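Local coordinates for protein N-acetylmuramoyl-L-alanine amidase (Clostridium intestinale URNW, PDB 6SRT) that probably cleaves the amide bond between N-acetylmuramic acid and L-alanine in bacterial cell-wall peptidoglycan, as a zinc-binding endolysin amidase, at residues A[25-39]-A[81-93]. Sequence-based numbering, arbitrary orientation. Where two conformers were deposited one is given.
Sequences VEVNYTWATPLSYNF and GTIYRGRPENAVG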
ATOM      1  N   VAL A  25      -2.625   5.038  11.659  1.00 15.78           N
ATOM      2  CA  VAL A  25      -2.656   6.488  11.931  1.00 17.10           C
ATOM      3  C   VAL A  25      -3.553   7.145  10.894  1.00 16.75           C
ATOM      4  O   VAL A  25      -3.223   7.120   9.696  1.00 17.28           O
ATOM      5  CB  VAL A  25      -1.268   7.093  12.002  1.00 18.52           C
ATOM      6  CG1 VAL A  25      -1.319   8.586  12.182  1.00 20.49           C
ATOM      7  CG2 VAL A  25      -0.413   6.385  13.062  1.00 20.44           C
ATOM      8  N   GLU A  26      -4.589   7.805  11.368  1.00 17.22           N
ATOM      9  CA  GLU A  26      -5.508   8.537  10.462  1.00 19.87           C
ATOM     10  C   GLU A  26      -4.791   9.849  10.123  1.00 20.99           C
ATOM     11  O   GLU A  26      -4.020  10.464  10.952  1.00 26.15           O
ATOM     12  CB  GLU A  26      -6.886   8.705  11.139  1.00 22.96           C
ATOM     13  CG  GLU A  26      -7.560   7.393  11.502  1.00 25.67           C
ATOM     14  CD  GLU A  26      -7.818   6.327  10.416  1.00 24.68           C
ATOM     15  OE1 GLU A  26      -7.968   6.711   9.317  1.00 28.95           O
ATOM     16  OE2 GLU A  26      -8.065   5.110  10.729  1.00 29.48           O
ATOM     17  N   VAL A  27      -4.917  10.249   8.902  1.00 19.50           N
ATOM     18  CA  VAL A  27      -4.327  11.493   8.403  1.00 20.39           C
ATOM     19  C   VAL A  27      -5.439  12.345   7.828  1.00 20.28           C
ATOM     20  O   VAL A  27      -6.353  11.837   7.244  1.00 21.63           O
ATOM     21  CB  VAL A  27      -3.241  11.231   7.359  1.00 18.62           C
ATOM     22  CG1 VAL A  27      -2.687  12.504   6.793  1.00 18.40           C
ATOM     23  CG2 VAL A  27      -2.176  10.300   7.901  1.00 19.30           C
ATOM     24  N   ASN A  28      -5.381  13.638   8.117  1.00 23.11           N
ATOM     25  CA  ASN A  28      -6.300  14.656   7.577  1.00 23.44           C
ATOM     26  C   ASN A  28      -5.861  14.997   6.169  1.00 21.63           C
ATOM     27  O   ASN A  28      -4.781  15.545   5.977  1.00 26.59           O
ATOM     28  CB  ASN A  28      -6.334  15.853   8.533  1.00 27.56           C
ATOM     29  CG  ASN A  28      -6.971  15.487   9.855  1.00 34.71           C
ATOM     30  OD1 ASN A  28      -7.998  14.794   9.881  1.00 51.69           O
ATOM     31  ND2 ASN A  28      -6.373  15.946  10.953  1.00 50.24           N
ATOM     32  N   TYR A  29      -6.682  14.612   5.205  1.00 21.32           N
ATOM     33  CA  TYR A  29      -6.473  14.993   3.787  1.00 19.31           C
ATOM     34  C   TYR A  29      -7.622  15.892   3.296  1.00 20.48           C
ATOM     35  O   TYR A  29      -8.784  15.805   3.770  1.00 24.91           O
ATOM     36  CB  TYR A  29      -6.475  13.769   2.889  1.00 19.72           C
ATOM     37  CG  TYR A  29      -5.390  12.762   3.206  1.00 16.72           C
ATOM     38  CD1 TYR A  29      -4.047  13.030   2.960  1.00 16.17           C
ATOM     39  CD2 TYR A  29      -5.680  11.536   3.761  1.00 15.90           C
ATOM     40  CE1 TYR A  29      -3.035  12.142   3.230  1.00 14.42           C
ATOM     41  CE2 TYR A  29      -4.678  10.645   4.071  1.00 13.88           C
ATOM     42  CZ  TYR A  29      -3.335  10.937   3.840  1.00 14.11           C
ATOM     43  OH  TYR A  29      -2.338  10.044   4.145  1.00 13.77           O
ATOM     44  N   THR A  30      -7.310  16.701   2.298  1.00 18.74           N
ATOM     45  CA  THR A  30      -8.338  17.426   1.529  1.00 18.41           C
ATOM     46  C   THR A  30      -8.294  16.908   0.104  1.00 18.54           C
ATOM     47  O   THR A  30      -7.355  17.232  -0.663  1.00 19.95           O
ATOM     48  CB  THR A  30      -8.003  18.926   1.501  1.00 25.63           C
ATOM     49  OG1 THR A  30      -7.985  19.433   2.837  1.00 29.38           O
ATOM     50  CG2 THR A  30      -9.025  19.705   0.712  1.00 26.98           C
ATOM     51  N   TRP A  31      -9.259  16.093  -0.275  1.00 17.06           N
ATOM     52  CA  TRP A  31      -9.316  15.379  -1.549  1.00 15.88           C
ATOM     53  C   TRP A  31      -9.704  16.337  -2.629  1.00 18.09           C
ATOM     54  O   TRP A  31     -10.689  17.113  -2.485  1.00 22.36           O
ATOM     55  CB  TRP A  31     -10.313  14.237  -1.409  1.00 15.67           C
ATOM     56  CG  TRP A  31      -9.892  13.175  -0.432  1.00 14.87           C
ATOM     57  CD1 TRP A  31     -10.305  13.024   0.861  1.00 16.19           C
ATOM     58  CD2 TRP A  31      -8.813  12.224  -0.626  1.00 14.04           C
ATOM     59  NE1 TRP A  31      -9.597  12.028   1.465  1.00 16.78           N
ATOM     60  CE2 TRP A  31      -8.637  11.564   0.616  1.00 14.90           C
ATOM     61  CE3 TRP A  31      -7.973  11.902  -1.701  1.00 13.06           C
ATOM     62  CZ2 TRP A  31      -7.678  10.578   0.773  1.00 14.09           C
ATOM     63  CZ3 TRP A  31      -7.059  10.891  -1.543  1.00 14.04           C
ATOM     64  CH2 TRP A  31      -6.907  10.254  -0.332  1.00 13.33           C
ATOM     65  N   ALA A  32      -8.920  16.388  -3.688  1.00 15.31           N
ATOM     66  CA  ALA A  32      -9.093  17.389  -4.735  1.00 16.22           C
ATOM     67  C   ALA A  32     -10.317  17.086  -5.600  1.00 17.21           C
ATOM     68  O   ALA A  32     -11.072  17.972  -5.959  1.00 21.46           O
ATOM     69  CB  ALA A  32      -7.880  17.518  -5.602  1.00 16.61           C
ATOM     70  N   THR A  33     -10.474  15.834  -5.998  1.00 14.91           N
ATOM     71  CA  THR A  33     -11.488  15.398  -6.962  1.00 15.11           C
ATOM     72  C   THR A  33     -12.327  14.334  -6.277  1.00 14.46           C
ATOM     73  O   THR A  33     -11.941  13.694  -5.301  1.00 15.24           O
ATOM     74  CB  THR A  33     -10.827  14.871  -8.251  1.00 15.56           C
ATOM     75  OG1 THR A  33     -10.073  13.691  -7.981  1.00 16.12           O
ATOM     76  CG2 THR A  33      -9.911  15.878  -8.904  1.00 18.83           C
ATOM     77  N   PRO A  34     -13.541  14.043  -6.786  1.00 14.26           N
ATOM     78  CA  PRO A  34     -14.441  13.120  -6.093  1.00 13.60           C
ATOM     79  C   PRO A  34     -13.846  11.720  -6.023  1.00 14.65           C
ATOM     80  O   PRO A  34     -13.436  11.183  -7.046  1.00 16.73           O
ATOM     81  CB  PRO A  34     -15.721  13.132  -6.938  1.00 15.29           C
ATOM     82  CG  PRO A  34     -15.700  14.427  -7.629  1.00 16.94           C
ATOM     83  CD  PRO A  34     -14.229  14.695  -7.897  1.00 16.08           C
ATOM     84  N   LEU A  35     -13.867  11.159  -4.834  1.00 13.38           N
ATOM     85  CA  LEU A  35     -13.518   9.741  -4.651  1.00 13.02           C
ATOM     86  C   LEU A  35     -14.675   8.881  -5.115  1.00 13.57           C
ATOM     87  O   LEU A  35     -15.823   9.160  -4.862  1.00 12.98           O
ATOM     88  CB  LEU A  35     -13.180   9.448  -3.186  1.00 13.25           C
ATOM     89  CG  LEU A  35     -11.919  10.111  -2.667  1.00 14.12           C
ATOM     90  CD1 LEU A  35     -11.737   9.769  -1.213  1.00 17.21           C
ATOM     91  CD2 LEU A  35     -10.691   9.793  -3.463  1.00 16.60           C
ATOM     92  N   SER A  36     -14.312   7.789  -5.771  1.00 12.50           N
ATOM     93  CA  SER A  36     -15.273   6.727  -6.067  1.00 12.14           C
ATOM     94  C   SER A  36     -15.197   5.667  -4.959  1.00 10.37           C
ATOM     95  O   SER A  36     -14.076   5.234  -4.632  1.00 12.62           O
ATOM     96  CB  SER A  36     -14.976   6.116  -7.397  1.00 12.71           C
ATOM     97  OG  SER A  36     -15.825   4.977  -7.605  1.00 13.75           O
ATOM     98  N   TYR A  37     -16.364   5.197  -4.625  1.00 10.16           N
ATOM     99  CA  TYR A  37     -16.563   4.123  -3.631  1.00 11.41           C
ATOM    100  C   TYR A  37     -17.018   2.869  -4.306  1.00 12.13           C
ATOM    101  O   TYR A  37     -17.382   1.892  -3.592  1.00 12.95           O
ATOM    102  CB  TYR A  37     -17.403   4.598  -2.415  1.00 12.54           C
ATOM    103  CG  TYR A  37     -16.726   5.704  -1.635  1.00 11.72           C
ATOM    104  CD1 TYR A  37     -16.677   6.997  -2.121  1.00 11.69           C
ATOM    105  CD2 TYR A  37     -16.072   5.429  -0.442  1.00 14.50           C
ATOM    106  CE1 TYR A  37     -16.097   8.021  -1.378  1.00 13.10           C
ATOM    107  CE2 TYR A  37     -15.484   6.418   0.299  1.00 14.02           C
ATOM    108  CZ  TYR A  37     -15.482   7.713  -0.171  1.00 13.74           C
ATOM    109  OH  TYR A  37     -14.862   8.686   0.597  1.00 16.68           O
ATOM    110  N   ASN A  38     -16.939   2.822  -5.629  1.00 12.06           N
ATOM    111  CA  ASN A  38     -17.215   1.588  -6.404  1.00 13.02           C
ATOM    112  C   ASN A  38     -15.944   0.749  -6.395  1.00 13.02           C
ATOM    113  O   ASN A  38     -15.313   0.573  -7.410  1.00 13.16           O
ATOM    114  CB  ASN A  38     -17.742   1.861  -7.795  1.00 13.44           C
ATOM    115  CG  ASN A  38     -19.156   2.413  -7.825  1.00 14.75           C
ATOM    116  OD1 ASN A  38     -19.965   2.318  -6.869  1.00 17.79           O
ATOM    117  ND2 ASN A  38     -19.464   3.009  -8.942  1.00 15.77           N
ATOM    118  N   PHE A  39     -15.592   0.286  -5.195  1.00 13.37           N
ATOM    119  CA  PHE A  39     -14.333  -0.417  -4.921  1.00 12.36           C
ATOM    120  C   PHE A  39     -14.686  -1.780  -4.334  1.00 12.46           C
ATOM    121  O   PHE A  39     -15.450  -1.829  -3.413  1.00 16.12           O
ATOM    122  CB  PHE A  39     -13.564   0.417  -3.901  1.00 12.68           C
ATOM    123  CG  PHE A  39     -12.231  -0.123  -3.469  1.00 11.05           C
ATOM    124  CD1 PHE A  39     -11.207  -0.395  -4.343  1.00 11.33           C
ATOM    125  CD2 PHE A  39     -11.987  -0.353  -2.114  1.00 12.40           C
ATOM    126  CE1 PHE A  39      -9.988  -0.873  -3.910  1.00 11.63           C
ATOM    127  CE2 PHE A  39     -10.748  -0.761  -1.670  1.00 13.04           C
ATOM    128  CZ  PHE A  39      -9.749  -1.061  -2.564  1.00 11.83           C
ATOM    129  N   GLY A  81       7.953   1.629  10.927  1.00 15.60           N
ATOM    130  CA  GLY A  81       6.816   0.704  10.995  1.00 14.22           C
ATOM    131  C   GLY A  81       5.487   1.422  11.124  1.00 14.14           C
ATOM    132  O   GLY A  81       4.463   0.736  11.084  1.00 15.15           O
ATOM    133  N   THR A  82       5.464   2.740  11.244  1.00 14.41           N
ATOM    134  CA  THR A  82       4.171   3.439  11.392  1.00 13.68           C
ATOM    135  C   THR A  82       3.350   3.247  10.127  1.00 13.34           C
ATOM    136  O   THR A  82       3.861   3.479   9.028  1.00 13.46           O
ATOM    137  CB  THR A  82       4.370   4.933  11.669  1.00 15.18           C
ATOM    138  OG1 THR A  82       5.197   5.076  12.852  1.00 19.63           O
ATOM    139  CG2 THR A  82       3.016   5.586  11.917  1.00 18.62           C
ATOM    140  N   ILE A  83       2.103   2.863  10.338  1.00 13.08           N
ATOM    141  CA  ILE A  83       1.143   2.641   9.228  1.00 11.97           C
ATOM    142  C   ILE A  83       0.270   3.882   9.175  1.00 12.72           C
ATOM    143  O   ILE A  83      -0.521   4.122  10.084  1.00 15.37           O
ATOM    144  CB  ILE A  83       0.321   1.381   9.377  1.00 12.54           C
ATOM    145  CG1 ILE A  83       1.150   0.115   9.571  1.00 13.21           C
ATOM    146  CG2 ILE A  83      -0.631   1.302   8.196  1.00 14.02           C
ATOM    147  CD1 ILE A  83       0.323  -1.006  10.114  1.00 14.63           C
ATOM    148  N   TYR A  84       0.341   4.626   8.089  1.00 11.91           N
ATOM    149  CA  TYR A  84      -0.541   5.756   7.848  1.00 12.96           C
ATOM    150  C   TYR A  84      -1.620   5.369   6.867  1.00 12.06           C
ATOM    151  O   TYR A  84      -1.393   4.761   5.829  1.00 12.28           O
ATOM    152  CB  TYR A  84       0.195   6.932   7.229  1.00 13.26           C
ATOM    153  CG  TYR A  84       1.199   7.521   8.168  1.00 14.41           C
ATOM    154  CD1 TYR A  84       0.854   8.397   9.162  1.00 16.41           C
ATOM    155  CD2 TYR A  84       2.527   7.120   8.120  1.00 17.25           C
ATOM    156  CE1 TYR A  84       1.810   9.012   9.973  1.00 20.26           C
ATOM    157  CE2 TYR A  84       3.470   7.622   9.012  1.00 19.74           C
ATOM    158  CZ  TYR A  84       3.133   8.580   9.953  1.00 18.33           C
ATOM    159  OH  TYR A  84       4.070   9.120  10.796  1.00 26.33           O
ATOM    160  N   ARG A  85      -2.845   5.774   7.174  1.00 12.26           N
ATOM    161  CA  ARG A  85      -3.954   5.691   6.219  1.00 12.19           C
ATOM    162  C   ARG A  85      -3.679   6.673   5.073  1.00 12.16           C
ATOM    163  O   ARG A  85      -3.291   7.804   5.325  1.00 13.07           O
ATOM    164  CB  ARG A  85      -5.292   5.989   6.875  1.00 15.17           C
ATOM    165  CG  ARG A  85      -6.380   5.459   5.970  1.00 21.12           C
ATOM    166  CD  ARG A  85      -7.663   5.106   6.277  1.00 19.34           C
ATOM    167  NE  ARG A  85      -7.811   4.456   7.516  1.00 16.54           N
ATOM    168  CZ  ARG A  85      -8.109   3.189   7.652  1.00 14.79           C
ATOM    169  NH1 ARG A  85      -8.113   2.339   6.639  1.00 13.67           N
ATOM    170  NH2 ARG A  85      -8.379   2.747   8.867  1.00 16.52           N
ATOM    171  N   GLY A  86      -4.027   6.218   3.870  1.00 11.66           N
ATOM    172  CA  GLY A  86      -4.072   7.084   2.685  1.00 11.96           C
ATOM    173  C   GLY A  86      -5.518   7.241   2.227  1.00 10.90           C
ATOM    174  O   GLY A  86      -6.344   7.832   2.909  1.00 12.68           O
ATOM    175  N   ARG A  87      -5.796   6.669   1.066  1.00 11.29           N
ATOM    176  CA  ARG A  87      -7.221   6.602   0.603  0.50 11.70           C
ATOM    177  C   ARG A  87      -8.064   5.900   1.625  1.00 12.41           C
ATOM    178  O   ARG A  87      -7.622   4.929   2.232  1.00 14.53           O
ATOM    179  CB  ARG A  87      -7.499   5.673  -0.571  0.50 11.01           C
ATOM    180  CG  ARG A  87      -6.800   6.187  -1.800  0.50  9.38           C
ATOM    181  CD  ARG A  87      -7.595   7.235  -2.528  0.50 11.21           C
ATOM    182  NE  ARG A  87      -6.780   7.932  -3.462  0.50 11.70           N
ATOM    183  CZ  ARG A  87      -7.053   8.180  -4.736  0.50  9.14           C
ATOM    184  NH1 ARG A  87      -8.089   7.638  -5.360  0.50  9.49           N
ATOM    185  NH2 ARG A  87      -6.286   9.052  -5.359  0.50 10.72           N
ATOM    186  N   PRO A  88      -9.321   6.339   1.763  1.00 12.48           N
ATOM    187  CA  PRO A  88     -10.248   5.604   2.609  1.00 12.57           C
ATOM    188  C   PRO A  88     -10.286   4.134   2.169  1.00 12.44           C
ATOM    189  O   PRO A  88     -10.151   3.772   1.004  1.00 11.83           O
ATOM    190  CB  PRO A  88     -11.602   6.294   2.386  1.00 13.54           C
ATOM    191  CG  PRO A  88     -11.215   7.715   1.996  1.00 14.68           C
ATOM    192  CD  PRO A  88      -9.976   7.517   1.144  1.00 12.90           C
ATOM    193  N   GLU A  89     -10.508   3.272   3.166  1.00 12.63           N
ATOM    194  CA  GLU A  89     -10.429   1.811   3.010  1.00 11.70           C
ATOM    195  C   GLU A  89     -11.475   1.312   2.040  1.00 11.86           C
ATOM    196  O   GLU A  89     -11.307   0.204   1.490  1.00 13.57           O
ATOM    197  CB  GLU A  89     -10.524   1.126   4.351  1.00 12.41           C
ATOM    198  CG  GLU A  89      -9.894  -0.250   4.356  1.00 12.60           C
ATOM    199  CD  GLU A  89      -9.939  -0.835   5.760  1.00 12.52           C
ATOM    200  OE1 GLU A  89      -9.129  -0.402   6.612  1.00 14.69           O
ATOM    201  OE2 GLU A  89     -10.803  -1.729   6.019  1.00 15.58           O
ATOM    202  N   ASN A  90     -12.558   2.062   1.846  1.00 11.49           N
ATOM    203  CA  ASN A  90     -13.664   1.712   0.949  1.00 12.31           C
ATOM    204  C   ASN A  90     -13.672   2.501  -0.364  1.00 11.88           C
ATOM    205  O   ASN A  90     -14.663   2.399  -1.119  1.00 12.43           O
ATOM    206  CB  ASN A  90     -15.019   1.811   1.652  1.00 15.56           C
ATOM    207  CG  ASN A  90     -15.324   3.166   2.239  1.00 18.04           C
ATOM    208  OD1 ASN A  90     -14.423   3.974   2.487  1.00 19.75           O
ATOM    209  ND2 ASN A  90     -16.613   3.361   2.544  1.00 24.22           N
ATOM    210  N   ALA A  91     -12.625   3.270  -0.625  1.00 10.90           N
ATOM    211  CA  ALA A  91     -12.540   4.069  -1.846  1.00 11.27           C
ATOM    212  C   ALA A  91     -11.554   3.456  -2.825  1.00 10.32           C
ATOM    213  O   ALA A  91     -10.526   2.904  -2.462  1.00 11.08           O
ATOM    214  CB  ALA A  91     -12.101   5.496  -1.532  1.00 12.10           C
ATOM    215  N   VAL A  92     -11.840   3.671  -4.127  1.00 10.32           N
ATOM    216  CA  VAL A  92     -10.887   3.345  -5.180  1.00 10.06           C
ATOM    217  C   VAL A  92      -9.638   4.232  -4.997  1.00  9.89           C
ATOM    218  O   VAL A  92      -9.742   5.461  -4.844  1.00 11.07           O
ATOM    219  CB  VAL A  92     -11.517   3.547  -6.571  1.00 10.01           C
ATOM    220  CG1 VAL A  92     -10.501   3.205  -7.666  1.00 12.38           C
ATOM    221  CG2 VAL A  92     -12.790   2.740  -6.754  1.00 12.02           C
ATOM    222  N   GLY A  93      -8.442   3.639  -5.100  1.00 10.19           N
ATOM    223  CA  GLY A  93      -7.150   4.343  -5.017  1.00 10.21           C
ATOM    224  C   GLY A  93      -6.633   4.711  -6.388  1.00 10.87           C
ATOM    225  O   GLY A  93      -7.334   4.545  -7.430  1.00 11.90           O
TER
HETATM  226  O   HOH W   1     -11.450   7.269  -6.192  1.00 13.34           O
HETATM  227  O   HOH W   2     -16.011  -0.045  -1.329  0.50 15.96           O
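Y29 OH gives a 2.7 Å bond to R85 O, in the carbonyl plane and on a lone pair. The side chain of R85 meets two carboxylates. E26 takes it side-on: NE gives to OE1 at 2.9 Å and NH2 gives to OE2 at 3.0 Å. The two flat groups are nearly coplanar, 16° apart, and OE2 uses its syn lone pair. E26 starts away from R85, but its chain bends at chi2 (-56°) and brings the carboxylate back alongside. R85 NH1 turns to E89 OE1, also 2.9 Å. E89 is itself held by K135, Y131 and Y136.

V25 pairs in parallel with Y84: V25 N bonds to I83 O and R85 N to V25 O. This adds strand 24-25 to the edge of the mixed sheet of this amidase-2, PGRP-like domain. V25 CG1 lies against Y84 CD1. The 25-39 loop then runs along the chain that follows strand 83-85.

The W31 ring packs its edge against residues 86-88, with G86 O in its plane. In the R87 conformer described, one of two, W31 CZ3 is 3.5 Å from NE, L35 CD2 sits over the guanidinium face, NE bonds to I71 O and NH1 to V92 O. R87 is about 13 Å from the zinc, so it is no ligand. L35 CD1 touches P88 CD at 3.7 Å.

P88 to A91 form a type I turn. Beyond it V92 N bonds to S36 O at 2.8 Å, and a water joins S36 N to V92 O. A91 CB makes a CH-pi contact over one face of Y37. A91 O lies over the centre of the F39 ring and accepts a bond from H74, which also stacks on F39.

Carboxylates at NE/NH2 and at NH1 fix the rotation of the R85 guanidinium, whose charge probably favours ionised E26 and E89.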